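Local coordinates for protein CrRbcX-IIa (Chlamydomonas reinhardtii, PDB 5BS1) that acts as a dimeric, largely helical RbcX-type chaperone that probably assists the assembly of Rubisco, at residues F27-V32 with M87-A92; L59-K64 with D69-A74. One frame throughout, in Å; residues are numbered along the deposited sequence. Where two conformers were deposited one is given.

Contact 1: residues F27-V32 with M87-A92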
# COMPACT_ATOMS: atom_id res chain seq x y z
N PHE A 27 -0.93 11.12 4.84
CA PHE A 27 -2.33 11.46 4.55
C PHE A 27 -3.21 11.27 5.78
O PHE A 27 -4.05 12.13 6.10
CB PHE A 27 -2.82 10.57 3.40
CG PHE A 27 -4.26 10.77 3.06
CD1 PHE A 27 -4.65 11.78 2.22
CD2 PHE A 27 -5.24 9.94 3.61
CE1 PHE A 27 -5.99 11.95 1.91
CE2 PHE A 27 -6.57 10.11 3.30
CZ PHE A 27 -6.94 11.11 2.45
N VAL A 28 -3.00 10.17 6.49
CA VAL A 28 -3.72 9.93 7.75
C VAL A 28 -3.47 11.07 8.73
O VAL A 28 -4.42 11.59 9.35
CB VAL A 28 -3.35 8.57 8.38
CG1 VAL A 28 -3.84 8.48 9.83
CG2 VAL A 28 -3.95 7.46 7.55
N ALA A 29 -2.21 11.44 8.89
CA ALA A 29 -1.83 12.53 9.79
C ALA A 29 -2.55 13.82 9.40
O ALA A 29 -3.02 14.57 10.27
CB ALA A 29 -0.31 12.76 9.80
N ALA A 30 -2.55 14.14 8.12
CA ALA A 30 -3.21 15.34 7.63
C ALA A 30 -4.69 15.35 7.99
O ALA A 30 -5.23 16.40 8.41
CB ALA A 30 -3.05 15.49 6.12
N ARG A 31 -5.36 14.21 7.81
CA ARG A 31 -6.77 14.11 8.19
C ARG A 31 -6.97 14.30 9.66
O ARG A 31 -7.90 14.99 10.07
CB ARG A 31 -7.37 12.78 7.77
CG ARG A 31 -7.57 12.61 6.29
CD ARG A 31 -8.40 11.35 6.06
NE ARG A 31 -9.83 11.58 6.35
CZ ARG A 31 -10.65 10.73 6.98
NH1 ARG A 31 -11.93 11.07 7.14
NH2 ARG A 31 -10.22 9.58 7.47
N VAL A 32 -6.11 13.70 10.47
CA VAL A 32 -6.16 13.84 11.93
C VAL A 32 -6.03 15.29 12.34
O VAL A 32 -6.83 15.79 13.13
CB VAL A 32 -5.06 12.99 12.63
CG1 VAL A 32 -4.86 13.39 14.09
CG2 VAL A 32 -5.40 11.52 12.54
N MSE A 87 4.28 16.23 11.04
CA MSE A 87 5.44 15.31 11.24
C MSE A 87 5.30 14.52 12.51
O MSE A 87 5.54 13.32 12.51
CB MSE A 87 6.74 16.10 11.23
CG MSE A 87 7.08 16.36 9.78
SE MSE A 87 8.86 17.10 9.41
CE MSE A 87 8.08 18.77 9.94
N GLU A 88 4.92 15.18 13.60
CA GLU A 88 4.74 14.53 14.89
C GLU A 88 3.67 13.43 14.76
O GLU A 88 3.84 12.32 15.27
CB GLU A 88 4.34 15.60 15.94
CG GLU A 88 3.87 15.11 17.30
CD GLU A 88 3.59 16.28 18.28
OE1 GLU A 88 2.97 17.31 17.89
OE2 GLU A 88 4.00 16.18 19.45
N VAL A 89 2.54 13.79 14.16
CA VAL A 89 1.40 12.88 14.08
C VAL A 89 1.74 11.66 13.20
O VAL A 89 1.41 10.53 13.55
CB VAL A 89 0.12 13.62 13.63
CG1 VAL A 89 -1.02 12.66 13.36
CG2 VAL A 89 -0.30 14.62 14.70
N ARG A 90 2.38 11.88 12.06
CA ARG A 90 2.68 10.75 11.18
C ARG A 90 3.72 9.81 11.80
O ARG A 90 3.68 8.61 11.57
CB ARG A 90 3.07 11.18 9.77
CG ARG A 90 4.50 11.70 9.62
CD ARG A 90 4.77 12.12 8.20
NE ARG A 90 6.13 12.60 8.03
CZ ARG A 90 6.73 12.81 6.85
NH1 ARG A 90 6.09 12.58 5.72
NH2 ARG A 90 7.98 13.27 6.80
N GLU A 91 4.61 10.35 12.64
CA GLU A 91 5.59 9.54 13.35
C GLU A 91 4.91 8.78 14.50
O GLU A 91 5.15 7.57 14.68
CB GLU A 91 6.73 10.43 13.86
CG GLU A 91 7.85 9.64 14.53
CD GLU A 91 9.16 10.41 14.71
OE1 GLU A 91 9.43 11.44 14.03
OE2 GLU A 91 9.99 9.95 15.53
N ALA A 92 4.04 9.45 15.24
CA ALA A 92 3.29 8.80 16.29
C ALA A 92 2.43 7.66 15.73
O ALA A 92 2.30 6.62 16.36
CB ALA A 92 2.42 9.79 17.04
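This is a helix-helix crossing in the RbcX fold, where Ala29 of helix 13-38 meets Val89 and Arg90 of helix 80-96. Ala29 CB lies 3.6 Å from Val89 CG1. It also sits 3.6 Å from the backbone N of Arg90, so the methyl rests against the helix backbone as well as against side chains. Arg90 CB touches the same methyl, with Ala29 CB 3.7 Å away. The CA atoms of Ala29 and Arg90 are 5.0 Å apart, the nearest such pair between the segments. The small side chain of Ala29 is consistent with this close approach. The local axes pass 8.3 Å apart and run at 122° to each other, a steep crossing that leans toward antiparallel. The RbcX fold is all helical here, and the crossing lays helix 80-96 across the long helix 13-38, just past its midpoint. One helical turn on from Ala29, Val32 widens the patch at its more exposed side. Val32 CG1 and Val89 CG1 are 4.0 Å apart, and the two side chains approach at a slant. Val89 CG1 stands anti to its own backbone N (chi1 172°), and this places one methyl against both Ala29 and Val32. Arg90 behaves differently. Its CB belongs to the apolar patch, but CG turns between N and the carbonyl carbon (chi1 77°). The chain then runs extended from CG to NE and leads away from residues 27-32. NH2 bonds to Asn114 OD1 of the second subunit, while NH1 still hydrogen-bonds to Thr26 OG1, one residue earlier on helix 13-38.

Contact 2: residues L59-K64 with D69-A74; sequences LGTPMK and DEWMAA
Thr61 OG1 and Trp71 NE1 both hydrogen-bond to the carbonyl oxygen of Phe58, so one acceptor near the end of helix 46-59 is gripped twice. The two donor atoms, Thr61 OG1 and Trp71 NE1, are 3.4 Å apart. The Thr61 hydroxyl stands at the indole edge, near the ring plane. With Thr61 at the edge and Met63 over one face, two residues of the loop between helix 46-59 and helix 69-78 come against the indole. Trp71 CG is anti to the backbone N (chi1 -174°), which sends the ring from the start of helix 69-78 toward that loop. Met63 CE is 4.1 Å from the centroid of the Trp71 six-membered ring and only 7° off the normal, a CH-pi contact. The bend at chi3 (94°) turns this methyl over the ring. Met63 is selenomethionine in this structure. Its SE is 5.1 Å from the centroid of the Trp71 five-membered ring and approaches obliquely, a Met-aromatic contact. Nearer the backbone, Met63 CB and Trp71 CB pack at 3.6 Å. Leu59 comes obliquely to the six-membered ring, with Leu59 CD2 4.3 Å from Trp71 CZ2. Thr26 and Leu86, from helices 13-38 and 80-96, also touch Trp71, so the ring is buried although much of the loop is exposed. With an alanine at Trp71, the Phe58 carbonyl would probably keep just one of these two donors, and Met63 CE and Leu59 CD2 would be left without the ring they rest on. The indole therefore works in two ways here: its N-H bonds to the Phe58 carbonyl, while its carbon surface packs against Met63 and Leu59.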
# COMPACT_ATOMS: atom_id res chain seq x y z
N LEU A 59 -4.16 20.05 1.27
CA LEU A 59 -4.93 18.86 0.95
C LEU A 59 -5.55 18.89 -0.45
O LEU A 59 -5.94 17.86 -0.98
CB LEU A 59 -5.99 18.60 2.00
CG LEU A 59 -5.38 18.04 3.27
CD1 LEU A 59 -6.43 17.98 4.35
CD2 LEU A 59 -4.76 16.67 3.04
N GLY A 60 -5.60 20.07 -1.06
CA GLY A 60 -5.92 20.18 -2.48
C GLY A 60 -4.80 19.76 -3.43
O GLY A 60 -5.02 19.77 -4.64
N THR A 61 -3.62 19.43 -2.91
CA THR A 61 -2.48 18.99 -3.75
C THR A 61 -1.94 17.57 -3.46
O THR A 61 -1.90 17.12 -2.33
CB THR A 61 -1.30 19.95 -3.62
OG1 THR A 61 -0.59 19.65 -2.42
CG2 THR A 61 -1.77 21.40 -3.61
N PRO A 62 -1.48 16.86 -4.50
CA PRO A 62 -1.00 15.50 -4.33
C PRO A 62 0.32 15.40 -3.61
O PRO A 62 1.18 16.27 -3.75
CB PRO A 62 -0.78 15.00 -5.77
CG PRO A 62 -0.74 16.21 -6.63
CD PRO A 62 -1.46 17.31 -5.91
N MSE A 63 0.47 14.35 -2.84
CA MSE A 63 1.77 13.89 -2.38
C MSE A 63 2.13 12.70 -3.21
O MSE A 63 1.92 11.55 -2.81
CB MSE A 63 1.69 13.57 -0.90
CG MSE A 63 0.65 12.53 -0.56
SE MSE A 63 0.60 12.48 1.38
CE MSE A 63 -0.83 13.70 1.95
N LYS A 64 2.67 12.97 -4.39
CA LYS A 64 3.03 11.90 -5.30
C LYS A 64 3.94 10.93 -4.57
O LYS A 64 3.51 9.86 -4.10
CB LYS A 64 3.70 12.46 -6.56
N ASP A 69 7.12 13.28 1.41
CA ASP A 69 8.15 14.23 1.91
C ASP A 69 8.29 15.49 1.06
O ASP A 69 8.60 16.54 1.62
CB ASP A 69 9.49 13.53 2.06
CG ASP A 69 9.44 12.39 3.06
OD1 ASP A 69 8.64 12.45 4.02
OD2 ASP A 69 10.24 11.46 2.92
N GLU A 70 8.07 15.39 -0.24
CA GLU A 70 8.01 16.58 -1.10
C GLU A 70 6.84 17.48 -0.67
O GLU A 70 7.00 18.71 -0.55
CB GLU A 70 7.86 16.19 -2.57
CG GLU A 70 7.91 17.37 -3.53
CD GLU A 70 7.80 17.00 -5.00
OE1 GLU A 70 7.11 16.03 -5.36
OE2 GLU A 70 8.38 17.75 -5.80
N TRP A 71 5.70 16.85 -0.46
CA TRP A 71 4.52 17.54 0.08
C TRP A 71 4.83 18.20 1.43
O TRP A 71 4.51 19.35 1.66
CB TRP A 71 3.38 16.54 0.19
CG TRP A 71 2.04 17.12 0.60
CD1 TRP A 71 1.09 17.64 -0.22
CD2 TRP A 71 1.49 17.14 1.92
NE1 TRP A 71 -0.01 18.06 0.51
CE2 TRP A 71 0.21 17.74 1.83
CE3 TRP A 71 1.96 16.75 3.17
CZ2 TRP A 71 -0.61 17.93 2.93
CZ3 TRP A 71 1.15 16.93 4.27
CH2 TRP A 71 -0.12 17.51 4.15
N MSE A 72 5.50 17.46 2.31
CA MSE A 72 5.78 17.97 3.64
C MSE A 72 6.73 19.16 3.57
O MSE A 72 6.59 20.10 4.32
CB MSE A 72 6.35 16.85 4.52
CG MSE A 72 6.46 17.28 5.98
SE MSE A 72 4.71 17.60 6.79
CE MSE A 72 4.27 15.71 6.97
N ALA A 73 7.72 19.11 2.69
CA ALA A 73 8.65 20.21 2.55
C ALA A 73 7.93 21.47 2.07
O ALA A 73 8.23 22.55 2.54
CB ALA A 73 9.73 19.83 1.55
N ALA A 74 6.97 21.27 1.19
CA ALA A 74 6.11 22.38 0.71
C ALA A 74 5.28 22.97 1.83
O ALA A 74 5.16 24.19 1.95
CB ALA A 74 5.25 21.92 -0.43

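From the N terminus, the chain runs through helix 13-38 and supplies 27-32. It then passes helix 46-59 and enters the loop holding 59-64. Contact 2 closes a short loop when helix 69-78 begins a few residues later. Contact 1 closes a much longer one when 87-92 on helix 80-96 returns to helix 13-38. Contact 2 is nested inside that loop. The contacts also touch directly. Asp69 OD1 and Arg90 NH2 form a salt bridge at 3.0 Å. Ala30 CB packs on Leu59 CD2 at 3.7 Å, and Phe27 CA on Met63 CE at 3.8 Å. Helix 13-38 forms one side of contact 1 and also packs on contact 2, and both contacts reach the second subunit.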